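CheC, inhibitor of MCP methylation / FliN fusion protein (Thermotoga maritima, PDB 4HYN) probably dephosphorylates the phosphorylated chemotaxis regulator CheY, acting as a CheC-type phosphatase domain of the flagellar rotor protein FliY. Local coordinates at residues I15-M20 and H36-T41; Q58-V63 and L142-P147; E70-L75 and P152-N157; K160-V165 and Y180-A185. One frame throughout, in Å; residues are numbered along the deposited sequence.

Contact 1 (I15-M20 and H36-T41); sequences IGNIAM and HITVPT
Helix 15-20 runs nearly antiparallel to strand 36-41, with axes 7.8 Å apart. The strand sends two side chains toward the helix, I37 and V39. The chain of I37 is extended (chi2 -180°), so CD1 forms its tip. I37 CD1 rests 3.8 Å from M20 O and 4.1 Å from M20 CG, where the two side chains cross obliquely. M20 is a selenomethionine. It starts toward the strand, then bends at chi2 (55°) and chi3, and turns SE and CE off from the strand. V39 has CG1 anti to its backbone N (chi1 -169°). V39 CG2 then faces the helix, 4.0 Å from G16 C. G16 brings its bare backbone close to this branch. The amide group of N17 slides past V39 in the opposite direction and reaches the strand near T38. N17 probably matches the asparagine of the ExxN signature of CheC-type phosphatases. An alanine at N17 would remove the amide and would probably leave V39 and the strand backbone at T38 less covered. Water 1 donates to N17 O at 2.8 Å and to I37 O at 3.0 Å, so it joins the two backbones. Strand 161-171 continues the apolar layer: M20 and I37 meet F167, and V39 meets V165 and F167. On another side of the helix, I15 packs against helices 103-128 and 185-200.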
loop_
_atom_site.group_PDB
_atom_site.type_symbol
_atom_site.label_atom_id
_atom_site.label_comp_id
_atom_site.label_asym_id
_atom_site.label_seq_id
_atom_site.Cartn_x
_atom_site.Cartn_y
_atom_site.Cartn_z
ATOM N N ILE A 15 8.136 2.625 9.677
ATOM C CA ILE A 15 8.595 2.877 8.317
ATOM C C ILE A 15 7.387 3.223 7.427
ATOM O O ILE A 15 7.506 3.996 6.481
ATOM C CB ILE A 15 9.438 1.684 7.732
ATOM C CG1 ILE A 15 8.553 0.497 7.360
ATOM C CG2 ILE A 15 10.523 1.246 8.717
ATOM C CD1 ILE A 15 8.038 0.550 5.933
ATOM N N GLY A 16 6.219 2.680 7.766
ATOM C CA GLY A 16 5.007 2.961 7.009
ATOM C C GLY A 16 4.624 4.425 7.143
ATOM O O GLY A 16 4.184 5.038 6.178
ATOM N N ASN A 17 4.796 4.996 8.333
ATOM C CA ASN A 17 4.474 6.404 8.539
ATOM C C ASN A 17 5.419 7.305 7.743
ATOM O O ASN A 17 5.006 8.342 7.216
ATOM C CB ASN A 17 4.524 6.779 10.030
ATOM C CG ASN A 17 3.187 6.568 10.729
ATOM O OD1 ASN A 17 3.005 5.622 11.503
ATOM N ND2 ASN A 17 2.242 7.455 10.455
ATOM N N ILE A 18 6.674 6.889 7.631
ATOM C CA ILE A 18 7.661 7.661 6.905
ATOM C C ILE A 18 7.532 7.493 5.398
ATOM O O ILE A 18 7.420 8.472 4.667
ATOM C CB ILE A 18 9.085 7.278 7.344
ATOM C CG1 ILE A 18 9.279 7.611 8.825
ATOM C CG2 ILE A 18 10.121 7.997 6.490
ATOM C CD1 ILE A 18 10.557 7.041 9.398
ATOM N N ALA A 19 7.545 6.250 4.935
ATOM C CA ALA A 19 7.444 5.972 3.507
ATOM C C ALA A 19 6.106 6.430 2.926
ATOM O O ALA A 19 6.079 7.286 2.039
ATOM C CB ALA A 19 7.684 4.490 3.229
HETATM N N MSE A 20 5.000 5.901 3.449
HETATM C CA MSE A 20 3.686 6.292 2.951
HETATM C C MSE A 20 3.419 7.763 3.218
HETATM O O MSE A 20 2.619 8.386 2.524
HETATM C CB MSE A 20 2.574 5.450 3.567
HETATM C CG MSE A 20 1.431 5.207 2.606
HETATM SE SE MSE A 20 2.082 4.409 0.958
HETATM C CE MSE A 20 0.929 5.350 -0.289
ATOM N N HIS A 36 -2.522 13.882 5.151
ATOM C CA HIS A 36 -1.834 13.205 6.233
ATOM C C HIS A 36 -2.167 11.722 6.246
ATOM O O HIS A 36 -3.281 11.317 5.913
ATOM C CB HIS A 36 -2.199 13.835 7.580
ATOM C CG HIS A 36 -1.357 13.345 8.719
ATOM N ND1 HIS A 36 -0.018 13.040 8.576
ATOM C CD2 HIS A 36 -1.663 13.099 10.016
ATOM C CE1 HIS A 36 0.464 12.628 9.736
ATOM N NE2 HIS A 36 -0.514 12.655 10.626
ATOM N N ILE A 37 -1.196 10.913 6.641
ATOM C CA ILE A 37 -1.391 9.477 6.706
ATOM C C ILE A 37 -0.921 8.882 8.031
ATOM O O ILE A 37 0.070 9.316 8.610
ATOM C CB ILE A 37 -0.754 8.775 5.479
ATOM C CG1 ILE A 37 -1.660 8.981 4.260
ATOM C CG2 ILE A 37 -0.563 7.291 5.734
ATOM C CD1 ILE A 37 -1.159 8.332 2.986
ATOM N N THR A 38 -1.689 7.920 8.525
ATOM C CA THR A 38 -1.411 7.239 9.783
ATOM C C THR A 38 -1.551 5.729 9.564
ATOM O O THR A 38 -2.170 5.301 8.596
ATOM C CB THR A 38 -2.393 7.760 10.878
ATOM O OG1 THR A 38 -1.845 8.938 11.480
ATOM C CG2 THR A 38 -2.687 6.717 11.955
ATOM N N VAL A 39 -0.928 4.936 10.430
ATOM C CA VAL A 39 -0.986 3.475 10.338
ATOM C C VAL A 39 -1.546 2.889 11.634
ATOM O O VAL A 39 -0.791 2.426 12.497
ATOM C CB VAL A 39 0.410 2.868 10.099
ATOM C CG1 VAL A 39 0.269 1.413 9.733
ATOM C CG2 VAL A 39 1.154 3.629 9.024
ATOM N N PRO A 40 -2.882 2.855 11.770
ATOM C CA PRO A 40 -3.533 2.323 12.976
ATOM C C PRO A 40 -3.383 0.822 13.202
ATOM O O PRO A 40 -3.297 0.369 14.339
ATOM C CB PRO A 40 -5.012 2.675 12.762
ATOM C CG PRO A 40 -4.979 3.791 11.727
ATOM C CD PRO A 40 -3.886 3.341 10.810
ATOM N N THR A 41 -3.301 0.058 12.123
ATOM C CA THR A 41 -3.238 -1.387 12.252
ATOM C C THR A 41 -2.163 -2.113 11.442
ATOM O O THR A 41 -1.757 -1.656 10.377
ATOM C CB THR A 41 -4.641 -1.966 11.914
ATOM O OG1 THR A 41 -5.547 -1.658 12.981
ATOM C CG2 THR A 41 -4.603 -3.454 11.709
HETATM O O HOH W 1 2.892 10.030 7.972
#

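Contact 2 (Q58-V63 and L142-P147); sequences QVVVSV and LNFDDP
Q58 and L142 have the most surface buried here, and they pair through their backbones. Q58 N donates to L142 O at 2.9 Å. L142 N returns a bond to Q58 O at 2.7 Å, and this one runs nearly along the C=O axis. The first donor lies 25° out of the plane of its carbonyl. Together the two bonds make an antiparallel hydrogen-bonded pair, and both side chains fall on the same face of the sheet. L142 has CG anti to its backbone N (chi1 -172°), and its CD2 branch crosses obliquely to V60 CG1 at 4.1 Å. The pair joins strand 57-66 to the end of strand 133-143, an outermost strand of the antiparallel sheet. Beyond it the chain folds back in a type I turn from N143 to D146. N143 OD1 accepts from D145 N at 3.1 Å, an Asx turn, while D146 N bonds to N143 O. The turn brings F144 back over the sheet. Its ring has L142 CG over one face, offset toward the rim. V60 CG1 sits at the ring edge, 4.1 Å from F144 CZ. Q58 offers its CB, 3.9 Å from F144 CE1. Outside the two segments, F54 meets the F144 ring with planes at about 50°, and K51 and F151 also touch F144. D145 OD1 accepts from G56 N.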
loop_
_atom_site.group_PDB
_atom_site.type_symbol
_atom_site.label_atom_id
_atom_site.label_comp_id
_atom_site.label_asym_id
_atom_site.label_seq_id
_atom_site.Cartn_x
_atom_site.Cartn_y
_atom_site.Cartn_z
ATOM N N GLN A 58 -12.976 -4.293 -5.806
ATOM C CA GLN A 58 -11.976 -3.300 -5.432
ATOM C C GLN A 58 -10.798 -3.198 -6.395
ATOM O O GLN A 58 -10.652 -4.005 -7.308
ATOM C CB GLN A 58 -11.470 -3.577 -4.014
ATOM C CG GLN A 58 -12.581 -3.510 -2.975
ATOM C CD GLN A 58 -12.086 -3.379 -1.558
ATOM O OE1 GLN A 58 -12.711 -3.886 -0.628
ATOM N NE2 GLN A 58 -10.976 -2.675 -1.376
ATOM N N VAL A 59 -9.953 -2.196 -6.176
ATOM C CA VAL A 59 -8.788 -1.974 -7.017
ATOM C C VAL A 59 -7.517 -2.381 -6.290
ATOM O O VAL A 59 -7.287 -1.965 -5.158
ATOM C CB VAL A 59 -8.691 -0.487 -7.439
ATOM C CG1 VAL A 59 -7.404 -0.227 -8.238
ATOM C CG2 VAL A 59 -9.913 -0.104 -8.268
ATOM N N VAL A 60 -6.722 -3.239 -6.922
ATOM C CA VAL A 60 -5.471 -3.680 -6.329
ATOM C C VAL A 60 -4.328 -3.158 -7.175
ATOM O O VAL A 60 -4.311 -3.329 -8.399
ATOM C CB VAL A 60 -5.380 -5.224 -6.182
ATOM C CG1 VAL A 60 -6.532 -5.738 -5.335
ATOM C CG2 VAL A 60 -5.380 -5.899 -7.532
ATOM N N VAL A 61 -3.423 -2.432 -6.528
ATOM C CA VAL A 61 -2.272 -1.859 -7.204
ATOM C C VAL A 61 -1.059 -2.581 -6.651
ATOM O O VAL A 61 -0.801 -2.540 -5.448
ATOM C CB VAL A 61 -2.129 -0.342 -6.918
ATOM C CG1 VAL A 61 -1.116 0.269 -7.871
ATOM C CG2 VAL A 61 -3.470 0.364 -7.045
ATOM N N SER A 62 -0.334 -3.273 -7.520
ATOM C CA SER A 62 0.835 -4.011 -7.078
ATOM C C SER A 62 2.118 -3.556 -7.746
ATOM O O SER A 62 2.128 -3.117 -8.901
ATOM C CB SER A 62 0.631 -5.522 -7.264
ATOM O OG SER A 62 0.242 -5.835 -8.587
ATOM N N VAL A 63 3.205 -3.699 -7.006
ATOM C CA VAL A 63 4.516 -3.316 -7.470
ATOM C C VAL A 63 5.504 -4.432 -7.088
ATOM O O VAL A 63 5.382 -5.067 -6.035
ATOM C CB VAL A 63 4.890 -1.931 -6.862
ATOM C CG1 VAL A 63 5.954 -2.048 -5.785
ATOM C CG2 VAL A 63 5.270 -0.960 -7.960
ATOM N N LEU A 142 -10.314 -6.151 -8.973
ATOM C CA LEU A 142 -10.524 -7.519 -8.536
ATOM C C LEU A 142 -11.854 -7.622 -7.775
ATOM O O LEU A 142 -12.121 -6.834 -6.864
ATOM C CB LEU A 142 -9.339 -7.950 -7.663
ATOM C CG LEU A 142 -9.162 -9.395 -7.180
ATOM C CD1 LEU A 142 -9.139 -10.362 -8.354
ATOM C CD2 LEU A 142 -7.859 -9.503 -6.405
ATOM N N ASN A 143 -12.707 -8.555 -8.197
ATOM C CA ASN A 143 -14.001 -8.762 -7.550
ATOM C C ASN A 143 -13.881 -9.799 -6.436
ATOM O O ASN A 143 -13.933 -11.006 -6.693
ATOM C CB ASN A 143 -15.049 -9.213 -8.571
ATOM C CG ASN A 143 -16.479 -9.126 -8.031
ATOM O OD1 ASN A 143 -16.705 -8.988 -6.820
ATOM N ND2 ASN A 143 -17.453 -9.191 -8.939
ATOM N N PHE A 144 -13.720 -9.320 -5.202
ATOM C CA PHE A 144 -13.591 -10.196 -4.035
ATOM C C PHE A 144 -14.839 -11.031 -3.746
ATOM O O PHE A 144 -14.778 -12.002 -2.992
ATOM C CB PHE A 144 -13.172 -9.391 -2.800
ATOM C CG PHE A 144 -11.756 -8.892 -2.867
ATOM C CD1 PHE A 144 -11.456 -7.685 -3.481
ATOM C CD2 PHE A 144 -10.709 -9.669 -2.377
ATOM C CE1 PHE A 144 -10.133 -7.261 -3.613
ATOM C CE2 PHE A 144 -9.392 -9.255 -2.503
ATOM C CZ PHE A 144 -9.101 -8.043 -3.127
ATOM N N ASP A 145 -15.967 -10.655 -4.347
ATOM C CA ASP A 145 -17.209 -11.406 -4.170
ATOM C C ASP A 145 -17.332 -12.557 -5.184
ATOM O O ASP A 145 -18.261 -13.362 -5.112
ATOM C CB ASP A 145 -18.425 -10.478 -4.217
ATOM C CG ASP A 145 -18.571 -9.643 -2.952
ATOM O OD1 ASP A 145 -17.921 -9.962 -1.928
ATOM O OD2 ASP A 145 -19.343 -8.664 -2.972
ATOM N N ASP A 146 -16.389 -12.625 -6.124
ATOM C CA ASP A 146 -16.350 -13.693 -7.115
ATOM C C ASP A 146 -15.500 -14.801 -6.484
ATOM O O ASP A 146 -14.310 -14.615 -6.248
ATOM C CB ASP A 146 -15.694 -13.197 -8.407
ATOM C CG ASP A 146 -15.677 -14.250 -9.515
ATOM O OD1 ASP A 146 -15.715 -15.469 -9.230
ATOM O OD2 ASP A 146 -15.620 -13.848 -10.696
ATOM N N PRO A 147 -16.101 -15.972 -6.218
ATOM C CA PRO A 147 -15.369 -17.089 -5.606
ATOM C C PRO A 147 -14.175 -17.621 -6.389
ATOM O O PRO A 147 -13.296 -18.257 -5.814
ATOM C CB PRO A 147 -16.454 -18.156 -5.422
ATOM C CG PRO A 147 -17.443 -17.830 -6.478
ATOM C CD PRO A 147 -17.511 -16.334 -6.440
#

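Contact 3 (E70-L75 and P152-N157)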
loop_
_atom_site.group_PDB
_atom_site.type_symbol
_atom_site.label_atom_id
_atom_site.label_comp_id
_atom_site.label_asym_id
_atom_site.label_seq_id
_atom_site.Cartn_x
_atom_site.Cartn_y
_atom_site.Cartn_z
ATOM N N GLU A 70 13.054 -8.233 -2.536
ATOM C CA GLU A 70 12.427 -9.008 -3.603
ATOM C C GLU A 70 11.073 -9.492 -3.137
ATOM O O GLU A 70 10.957 -10.164 -2.120
ATOM C CB GLU A 70 13.295 -10.206 -3.999
ATOM C CG GLU A 70 14.558 -9.834 -4.768
ATOM C CD GLU A 70 15.509 -11.007 -4.969
ATOM O OE1 GLU A 70 15.099 -12.166 -4.718
ATOM O OE2 GLU A 70 16.674 -10.765 -5.374
ATOM N N GLY A 71 10.040 -9.134 -3.879
ATOM C CA GLY A 71 8.715 -9.560 -3.503
ATOM C C GLY A 71 7.628 -8.670 -4.054
ATOM O O GLY A 71 7.891 -7.613 -4.647
ATOM N N LEU A 72 6.395 -9.118 -3.846
ATOM C CA LEU A 72 5.224 -8.407 -4.305
ATOM C C LEU A 72 4.681 -7.496 -3.205
ATOM O O LEU A 72 4.607 -7.881 -2.043
ATOM C CB LEU A 72 4.165 -9.412 -4.752
ATOM C CG LEU A 72 2.976 -8.873 -5.533
ATOM C CD1 LEU A 72 3.431 -8.291 -6.870
ATOM C CD2 LEU A 72 1.997 -10.005 -5.741
ATOM N N ASN A 73 4.337 -6.275 -3.589
ATOM C CA ASN A 73 3.807 -5.269 -2.679
ATOM C C ASN A 73 2.447 -4.890 -3.270
ATOM O O ASN A 73 2.363 -4.355 -4.377
ATOM C CB ASN A 73 4.766 -4.068 -2.638
ATOM C CG ASN A 73 4.326 -2.968 -1.667
ATOM O OD1 ASN A 73 4.980 -1.927 -1.572
ATOM N ND2 ASN A 73 3.230 -3.188 -0.953
ATOM N N VAL A 74 1.391 -5.174 -2.516
ATOM C CA VAL A 74 0.032 -4.925 -2.966
ATOM C C VAL A 74 -0.738 -3.889 -2.166
ATOM O O VAL A 74 -0.721 -3.904 -0.938
ATOM C CB VAL A 74 -0.782 -6.249 -2.952
ATOM C CG1 VAL A 74 -2.241 -5.999 -3.329
ATOM C CG2 VAL A 74 -0.152 -7.257 -3.899
ATOM N N LEU A 75 -1.415 -2.995 -2.885
ATOM C CA LEU A 75 -2.252 -1.965 -2.280
ATOM C C LEU A 75 -3.695 -2.269 -2.667
ATOM O O LEU A 75 -3.988 -2.529 -3.837
ATOM C CB LEU A 75 -1.879 -0.572 -2.786
ATOM C CG LEU A 75 -0.604 0.096 -2.275
ATOM C CD1 LEU A 75 -0.596 1.546 -2.743
ATOM C CD2 LEU A 75 -0.562 0.037 -0.753
ATOM N N PRO A 152 -3.572 -11.515 -5.315
ATOM C CA PRO A 152 -2.232 -11.623 -5.912
ATOM C C PRO A 152 -1.290 -12.450 -5.016
ATOM O O PRO A 152 -1.346 -12.362 -3.785
ATOM C CB PRO A 152 -1.800 -10.168 -6.013
ATOM C CG PRO A 152 -3.075 -9.480 -6.351
ATOM C CD PRO A 152 -4.054 -10.119 -5.378
ATOM N N PRO A 153 -0.412 -13.263 -5.626
ATOM C CA PRO A 153 0.523 -14.105 -4.866
ATOM C C PRO A 153 1.651 -13.400 -4.087
ATOM O O PRO A 153 2.834 -13.488 -4.438
ATOM C CB PRO A 153 1.057 -15.059 -5.934
ATOM C CG PRO A 153 1.146 -14.145 -7.158
ATOM C CD PRO A 153 -0.161 -13.351 -7.079
ATOM N N VAL A 154 1.278 -12.716 -3.015
ATOM C CA VAL A 154 2.248 -12.040 -2.161
ATOM C C VAL A 154 3.178 -13.118 -1.577
ATOM O O VAL A 154 4.367 -12.905 -1.363
ATOM C CB VAL A 154 1.519 -11.285 -1.038
ATOM C CG1 VAL A 154 2.512 -10.611 -0.115
ATOM C CG2 VAL A 154 0.577 -10.253 -1.650
ATOM N N THR A 155 2.608 -14.297 -1.381
ATOM C CA THR A 155 3.305 -15.469 -0.880
ATOM C C THR A 155 2.973 -16.567 -1.901
ATOM O O THR A 155 2.014 -16.426 -2.667
ATOM C CB THR A 155 2.769 -15.839 0.521
ATOM O OG1 THR A 155 3.641 -15.313 1.528
ATOM C CG2 THR A 155 2.641 -17.329 0.686
ATOM N N ASP A 156 3.767 -17.632 -1.938
ATOM C CA ASP A 156 3.533 -18.732 -2.877
ATOM C C ASP A 156 2.906 -19.992 -2.254
ATOM O O ASP A 156 2.835 -21.034 -2.901
ATOM C CB ASP A 156 4.839 -19.099 -3.598
ATOM C CG ASP A 156 5.894 -19.706 -2.661
ATOM O OD1 ASP A 156 5.863 -19.442 -1.433
ATOM O OD2 ASP A 156 6.767 -20.449 -3.165
ATOM N N ASN A 157 2.476 -19.907 -1.001
ATOM C CA ASN A 157 1.864 -21.041 -0.310
ATOM C C ASN A 157 0.799 -20.523 0.653
ATOM O O ASN A 157 1.049 -19.599 1.421
ATOM C CB ASN A 157 2.922 -21.828 0.472
ATOM C CG ASN A 157 2.404 -23.163 0.982
ATOM O OD1 ASN A 157 2.653 -24.204 0.373
ATOM N ND2 ASN A 157 1.683 -23.139 2.100
HETATM O O HOH W 2 6.609 -11.908 -2.545
#
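The peptide between P153 and V154 turns one face to L72 CD2, which lies 3.8 Å from P153 C. The P152 ring presents a corner: its CB lies 3.8 Å from L72 CD2 and 4.0 Å from V74 CG2, and both strand side chains cross it at about a right angle. The P153 ring points away, with CD its nearest ring atom to L72 CD2. P153 is the centre of an inverse gamma turn, closed by V154 N bonding to P152 O at 2.8 Å. L72 reaches the turn because CG is anti to its backbone N (chi1 -168°). V74 CG2 meets V154 CG2 at 3.8 Å, crossing obliquely. The loop thus covers the L72 and V74 face of strand 71-78. The alternate residues N73 and L75 touch helix 103-128. V154 also packs on V182 of the next strand. No direct hydrogen bond joins the two segments. Water 2 makes the polar link: it accepts from L72 N at 3.1 Å and donates to V154 O at 2.7 Å. The loop is therefore held by methyl and proline packing, with one water satisfying a backbone group on each side.

Contact 4 (K160-V165 and Y180-A185); sequences KDVAVV and YQVISA
Valines fill the middle of this hairpin. V162 CG2 meets V182 CG2 at 3.7 Å, and V164 CG2 lies 4.2 Å from V182 CB. F151 and V154 of the loop cover this face, against V182 and V162 respectively. A163, I183, V165 and Q181 point to the other face. There A163 CB is near I183 CG1. V165 and Q181 lie side by side, pointing the same way. The Q181 chain is extended, and Q181 NE2 comes 3.9 Å from V165 CG2. V164 CG1 lies obliquely by the ring of Y180. The two strands run antiparallel, with A163-I183 and V165-Q181 as hydrogen-bonded pairs. A163 N donates to I183 O at 2.8 Å, nearly along the C=O axis, and I183 N bonds back to A163 O. V165 N donates to Q181 O at 2.7 Å, and Q181 N to V165 O at 2.9 Å. At the far end A185 N donates to D161 O at 3.1 Å, from 42° out of the carbonyl plane. The polar ends have partners outside the segments: Q181 OE1 accepts from N73 ND2, Y180 OH bonds to K178 NZ, and S184, the N-cap of helix 185-200, holds L187 N with its OG. Just before D161, K160 NZ makes a salt bridge to D156 OD1, while D161 OD2 lies close to E44 OE2, and two like charges so near would probably raise the proton affinity of one of them. The middle is apolar and held by paired backbone bonds; the charges of K160 and D161 gather at the end where strand 161-165 begins.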
loop_
_atom_site.group_PDB
_atom_site.type_symbol
_atom_site.label_atom_id
_atom_site.label_comp_id
_atom_site.label_asym_id
_atom_site.label_seq_id
_atom_site.Cartn_x
_atom_site.Cartn_y
_atom_site.Cartn_z
ATOM N N LYS A 160 1.866 -19.820 4.275
ATOM C CA LYS A 160 2.902 -18.849 4.613
ATOM C C LYS A 160 2.242 -17.528 4.991
ATOM O O LYS A 160 1.216 -17.145 4.424
ATOM C CB LYS A 160 3.908 -18.676 3.470
ATOM C CG LYS A 160 4.768 -19.905 3.258
ATOM C CD LYS A 160 5.493 -19.904 1.924
ATOM C CE LYS A 160 6.888 -19.325 2.036
ATOM N NZ LYS A 160 7.727 -19.641 0.834
ATOM N N ASP A 161 2.823 -16.842 5.964
ATOM C CA ASP A 161 2.254 -15.590 6.432
ATOM C C ASP A 161 2.513 -14.312 5.655
ATOM O O ASP A 161 3.450 -14.192 4.852
ATOM C CB ASP A 161 2.517 -15.399 7.928
ATOM C CG ASP A 161 1.676 -16.348 8.797
ATOM O OD1 ASP A 161 1.085 -17.310 8.260
ATOM O OD2 ASP A 161 1.604 -16.134 10.023
ATOM N N VAL A 162 1.654 -13.348 5.943
ATOM C CA VAL A 162 1.663 -12.061 5.309
ATOM C C VAL A 162 1.312 -10.999 6.354
ATOM O O VAL A 162 0.830 -11.318 7.451
ATOM C CB VAL A 162 0.601 -12.080 4.186
ATOM C CG1 VAL A 162 -0.703 -11.456 4.650
ATOM C CG2 VAL A 162 1.125 -11.453 2.927
ATOM N N ALA A 163 1.597 -9.741 6.031
ATOM C CA ALA A 163 1.266 -8.631 6.912
ATOM C C ALA A 163 0.286 -7.730 6.174
ATOM O O ALA A 163 0.521 -7.348 5.017
ATOM C CB ALA A 163 2.502 -7.852 7.293
ATOM N N VAL A 164 -0.844 -7.457 6.821
ATOM C CA VAL A 164 -1.861 -6.590 6.253
ATOM C C VAL A 164 -1.775 -5.291 7.036
ATOM O O VAL A 164 -2.053 -5.248 8.234
ATOM C CB VAL A 164 -3.277 -7.220 6.335
ATOM C CG1 VAL A 164 -4.326 -6.247 5.810
ATOM C CG2 VAL A 164 -3.329 -8.517 5.517
ATOM N N VAL A 165 -1.311 -4.248 6.360
ATOM C CA VAL A 165 -1.146 -2.937 6.970
ATOM C C VAL A 165 -2.267 -1.968 6.610
ATOM O O VAL A 165 -2.595 -1.787 5.433
ATOM C CB VAL A 165 0.200 -2.313 6.552
ATOM C CG1 VAL A 165 0.489 -1.080 7.392
ATOM C CG2 VAL A 165 1.334 -3.354 6.662
ATOM N N TYR A 180 -5.429 -0.554 2.248
ATOM C CA TYR A 180 -4.564 -1.569 2.816
ATOM C C TYR A 180 -3.406 -1.990 1.938
ATOM O O TYR A 180 -3.458 -1.925 0.707
ATOM C CB TYR A 180 -5.385 -2.814 3.203
ATOM C CG TYR A 180 -6.493 -2.532 4.193
ATOM C CD1 TYR A 180 -6.267 -2.625 5.566
ATOM C CD2 TYR A 180 -7.752 -2.117 3.758
ATOM C CE1 TYR A 180 -7.268 -2.306 6.483
ATOM C CE2 TYR A 180 -8.757 -1.793 4.662
ATOM C CZ TYR A 180 -8.509 -1.888 6.026
ATOM O OH TYR A 180 -9.501 -1.556 6.927
ATOM N N GLN A 181 -2.356 -2.428 2.613
ATOM C CA GLN A 181 -1.157 -2.907 1.973
ATOM C C GLN A 181 -0.904 -4.304 2.522
ATOM O O GLN A 181 -1.166 -4.574 3.694
ATOM C CB GLN A 181 0.034 -1.998 2.306
ATOM C CG GLN A 181 1.389 -2.664 2.093
ATOM C CD GLN A 181 2.555 -1.733 2.346
ATOM O OE1 GLN A 181 3.141 -1.193 1.411
ATOM N NE2 GLN A 181 2.913 -1.558 3.613
ATOM N N VAL A 182 -0.488 -5.211 1.646
ATOM C CA VAL A 182 -0.170 -6.555 2.073
ATOM C C VAL A 182 1.164 -6.989 1.460
ATOM O O VAL A 182 1.396 -6.854 0.256
ATOM C CB VAL A 182 -1.362 -7.564 1.882
ATOM C CG1 VAL A 182 -2.502 -6.928 1.129
ATOM C CG2 VAL A 182 -0.910 -8.875 1.246
ATOM N N ILE A 183 2.103 -7.300 2.351
ATOM C CA ILE A 183 3.444 -7.745 1.978
ATOM C C ILE A 183 3.713 -9.048 2.702
ATOM O O ILE A 183 3.120 -9.302 3.757
ATOM C CB ILE A 183 4.540 -6.729 2.374
ATOM C CG1 ILE A 183 4.201 -6.061 3.714
ATOM C CG2 ILE A 183 4.752 -5.723 1.257
ATOM C CD1 ILE A 183 5.295 -5.130 4.256
ATOM N N SER A 184 4.596 -9.874 2.145
ATOM C CA SER A 184 4.903 -11.155 2.771
ATOM C C SER A 184 5.689 -10.987 4.076
ATOM O O SER A 184 6.404 -9.997 4.272
ATOM C CB SER A 184 5.663 -12.068 1.801
ATOM O OG SER A 184 7.058 -11.828 1.843
ATOM N N ALA A 185 5.522 -11.939 4.983
ATOM C CA ALA A 185 6.246 -11.893 6.241
ATOM C C ALA A 185 7.735 -12.097 5.918
ATOM O O ALA A 185 8.619 -11.670 6.672
ATOM C CB ALA A 185 5.738 -12.969 7.168
#

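How the contacts relate
All four contacts reach one antiparallel sheet, ordered 35-46, 161-171, 177-184, 71-78, 57-66, 133-143. Contact 1 lies at one outer strand and contact 2 at the other, with centres about 22 Å apart. Contact 4 joins the second and third strands. Contacts 1 and 4 touch where neighbouring strands 35-46 and 161-171 meet. Contacts 3 and 4 have centres about 8 Å apart and are joined by a probable hydrogen bond from V182 N to V74 O. Contacts 2 and 3 alternate along the chain and meet through neighbouring strands 57-66 and 71-78. Contact 1 closes first and contact 4 opens last. Together they tie the early and late parts of the chain into a single CheC-like domain.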